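Local coordinates for protein ribose 5-phosphate isomerase B (Anaplasma phagocytophilum, PDB 4EM8) that probably interconverts ribose 5-phosphate and ribulose 5-phosphate, at residues G67-G72 and A107-F112. Residues are numbered along the deposited sequence; the frame is centred on the assembly and turned at random.
Sequences GVLICG and ANVLCF
The Phe112 ring presents its edge to Val68 CG1 and Ile70 CG1, both near the ring plane, while Leu110 CD1 of its own strand sits over one face, 4.2 Å above the plane and offset toward the rim. Val68 CG1, anti to the backbone N (chi1 178°), comes within 4.0 Å of Phe112 CD2. Ile70 CG2 meets the stem of the same side chain, 4.2 Å from Phe112 CB. Leu21 and Leu25 of helix 19-31 also touch Phe112, so this side of the sheet is packed beneath that helix. On the other side, Leu69 crosses Val109 obliquely, CD1 to CG1 at 3.7 Å, and its CB lies beside the sulfur of Cys111; helix 75-81 covers them through Met77 and Ala81 on Leu69 and Ser78 on Cys111. Gly67, with no side chain, is paired with Val109.

The two parallel strands run 20° apart and are joined by a ladder of backbone bonds. Gly67 N donates to Asn108 O; Gly67 O and Leu69 O accept from Leu110 N and Phe112 N, and Leu69 N donates to Leu110 O at 2.9 Å. CA-H...O contacts reinforce three of these carbonyls, among them Val68 CA to Leu110 O at 3.2 Å. The ladder frays at its C-terminal end, where Cys71 N reaches Phe112 O in a weak bond of 3.4 Å. Along its other edge, strand 66-71 is hydrogen-bonded through Val68 and Ile70 to strand 9-14, and it is the middle strand of the five-stranded parallel sheet.

This buried pairing belongs to the Rossmann-like alpha/beta sandwich of RpiB enzymes; its C-terminal end brings the side chain of Cys71, the predicted proton acceptor, to about 4 Å from that of Asp15, and is followed by Gly72, predicted to help bind ribulose 5-phosphate.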
ATOM      1  N   GLY A  67      12.280   1.695  -7.814  1.00 24.63           N
ATOM      2  CA  GLY A  67      12.659   0.769  -6.768  1.00 23.99           C
ATOM      3  C   GLY A  67      11.749  -0.414  -6.751  1.00 23.00           C
ATOM      4  O   GLY A  67      10.607  -0.335  -7.198  1.00 22.56           O
ATOM      5  N   VAL A  68      12.266  -1.530  -6.248  1.00 22.99           N
ATOM      6  CA  VAL A  68      11.480  -2.724  -5.996  1.00 21.58           C
ATOM      7  C   VAL A  68      11.802  -3.189  -4.573  1.00 21.44           C
ATOM      8  O   VAL A  68      12.986  -3.376  -4.221  1.00 22.88           O
ATOM      9  CB  VAL A  68      11.754  -3.864  -7.003  1.00 22.08           C
ATOM     10  CG1 VAL A  68      10.948  -5.095  -6.653  1.00 21.82           C
ATOM     11  CG2 VAL A  68      11.442  -3.454  -8.445  1.00 22.18           C
ATOM     12  N   LEU A  69      10.771  -3.332  -3.757  1.00 20.58           N
ATOM     13  CA  LEU A  69      10.899  -3.833  -2.376  1.00 21.03           C
ATOM     14  C   LEU A  69      10.134  -5.131  -2.124  1.00 21.29           C
ATOM     15  O   LEU A  69       8.970  -5.265  -2.530  1.00 20.37           O
ATOM     16  CB  LEU A  69      10.403  -2.756  -1.417  1.00 21.31           C
ATOM     17  CG  LEU A  69      11.189  -1.426  -1.413  1.00 21.85           C
ATOM     18  CD1 LEU A  69      10.417  -0.375  -0.593  1.00 21.44           C
ATOM     19  CD2 LEU A  69      12.601  -1.574  -0.850  1.00 22.82           C
ATOM     20  N   ILE A  70      10.740  -6.087  -1.407  1.00 21.34           N
ATOM     21  CA  ILE A  70      10.112  -7.405  -1.261  1.00 21.55           C
ATOM     22  C   ILE A  70      10.180  -7.939   0.174  1.00 22.30           C
ATOM     23  O   ILE A  70      11.241  -8.007   0.753  1.00 23.41           O
ATOM     24  CB  ILE A  70      10.712  -8.473  -2.207  1.00 21.81           C
ATOM     25  CG1 ILE A  70      10.848  -7.940  -3.669  1.00 21.57           C
ATOM     26  CG2 ILE A  70       9.860  -9.754  -2.174  1.00 21.43           C
ATOM     27  CD1 ILE A  70      11.751  -8.785  -4.534  1.00 22.46           C
ATOM     28  N   CYS A  71       9.035  -8.258   0.753  1.00 22.89           N
ATOM     29  CA  CYS A  71       9.008  -8.955   2.042  1.00 23.30           C
ATOM     30  C   CYS A  71       8.037 -10.101   1.851  1.00 23.43           C
ATOM     31  O   CYS A  71       7.570 -10.332   0.737  1.00 23.33           O
ATOM     32  CB  CYS A  71       8.634  -8.031   3.196  1.00 23.67           C
ATOM     33  SG  CYS A  71       6.977  -7.267   3.167  1.00 23.52           S
ATOM     34  N   GLY A  72       7.690 -10.809   2.924  1.00 23.61           N
ATOM     35  CA  GLY A  72       6.794 -11.954   2.764  1.00 24.76           C
ATOM     36  C   GLY A  72       5.454 -11.651   2.100  1.00 24.00           C
ATOM     37  O   GLY A  72       4.988 -12.391   1.216  1.00 23.57           O
ATOM     38  N   ALA A 107       3.473   5.708  -9.893  1.00 22.63           N
ATOM     39  CA  ALA A 107       4.148   4.918  -8.836  1.00 22.11           C
ATOM     40  C   ALA A 107       5.606   4.707  -9.225  1.00 22.29           C
ATOM     41  O   ALA A 107       5.898   4.422 -10.384  1.00 23.28           O
ATOM     42  CB  ALA A 107       3.447   3.587  -8.591  1.00 21.49           C
ATOM     43  N   ASN A 108       6.526   4.927  -8.279  1.00 22.77           N
ATOM     44  CA  ASN A 108       7.950   4.772  -8.562  1.00 21.95           C
ATOM     45  C   ASN A 108       8.627   3.634  -7.765  1.00 21.08           C
ATOM     46  O   ASN A 108       9.803   3.342  -7.994  1.00 21.53           O
ATOM     47  CB  ASN A 108       8.685   6.119  -8.433  1.00 23.00           C
ATOM     48  CG  ASN A 108       8.518   6.767  -7.083  1.00 23.63           C
ATOM     49  OD1 ASN A 108       8.081   6.131  -6.103  1.00 23.48           O
ATOM     50  ND2 ASN A 108       8.903   8.060  -6.999  1.00 24.71           N
ATOM     51  N   VAL A 109       7.876   2.986  -6.869  1.00 20.27           N
ATOM     52  CA  VAL A 109       8.322   1.790  -6.111  1.00 19.73           C
ATOM     53  C   VAL A 109       7.262   0.675  -6.158  1.00 19.67           C
ATOM     54  O   VAL A 109       6.084   0.851  -5.750  1.00 19.95           O
ATOM     55  CB  VAL A 109       8.649   2.142  -4.649  1.00 19.46           C
ATOM     56  CG1 VAL A 109       8.920   0.900  -3.772  1.00 18.49           C
ATOM     57  CG2 VAL A 109       9.814   3.138  -4.616  1.00 19.95           C
ATOM     58  N   LEU A 110       7.687  -0.477  -6.661  1.00 19.75           N
ATOM     59  CA  LEU A 110       6.854  -1.668  -6.741  1.00 19.54           C
ATOM     60  C   LEU A 110       7.167  -2.602  -5.563  1.00 19.53           C
ATOM     61  O   LEU A 110       8.326  -2.977  -5.357  1.00 20.21           O
ATOM     62  CB  LEU A 110       7.064  -2.364  -8.086  1.00 19.80           C
ATOM     63  CG  LEU A 110       6.399  -3.738  -8.410  1.00 19.91           C
ATOM     64  CD1 LEU A 110       4.896  -3.729  -8.156  1.00 20.24           C
ATOM     65  CD2 LEU A 110       6.704  -4.179  -9.849  1.00 19.85           C
ATOM     66  N   CYS A 111       6.150  -2.956  -4.776  1.00 19.16           N
ATOM     67  CA  CYS A 111       6.319  -3.920  -3.690  1.00 19.42           C
ATOM     68  C   CYS A 111       5.704  -5.288  -4.017  1.00 19.53           C
ATOM     69  O   CYS A 111       4.623  -5.331  -4.549  1.00 19.92           O
ATOM     70  CB  CYS A 111       5.671  -3.367  -2.422  1.00 19.00           C
ATOM     71  SG  CYS A 111       6.381  -1.772  -1.927  1.00 19.93           S
ATOM     72  N   PHE A 112       6.380  -6.376  -3.668  1.00 19.85           N
ATOM     73  CA  PHE A 112       5.863  -7.735  -3.824  1.00 20.59           C
ATOM     74  C   PHE A 112       5.855  -8.479  -2.491  1.00 20.83           C
ATOM     75  O   PHE A 112       6.668  -8.194  -1.627  1.00 21.13           O
ATOM     76  CB  PHE A 112       6.767  -8.569  -4.737  1.00 20.99           C
ATOM     77  CG  PHE A 112       6.711  -8.177  -6.157  1.00 21.34           C
ATOM     78  CD1 PHE A 112       5.601  -8.481  -6.903  1.00 21.88           C
ATOM     79  CD2 PHE A 112       7.810  -7.581  -6.779  1.00 21.83           C
ATOM     80  CE1 PHE A 112       5.534  -8.130  -8.228  1.00 22.29           C
ATOM     81  CE2 PHE A 112       7.759  -7.246  -8.108  1.00 21.50           C
ATOM     82  CZ  PHE A 112       6.621  -7.540  -8.837  1.00 22.37           C
TER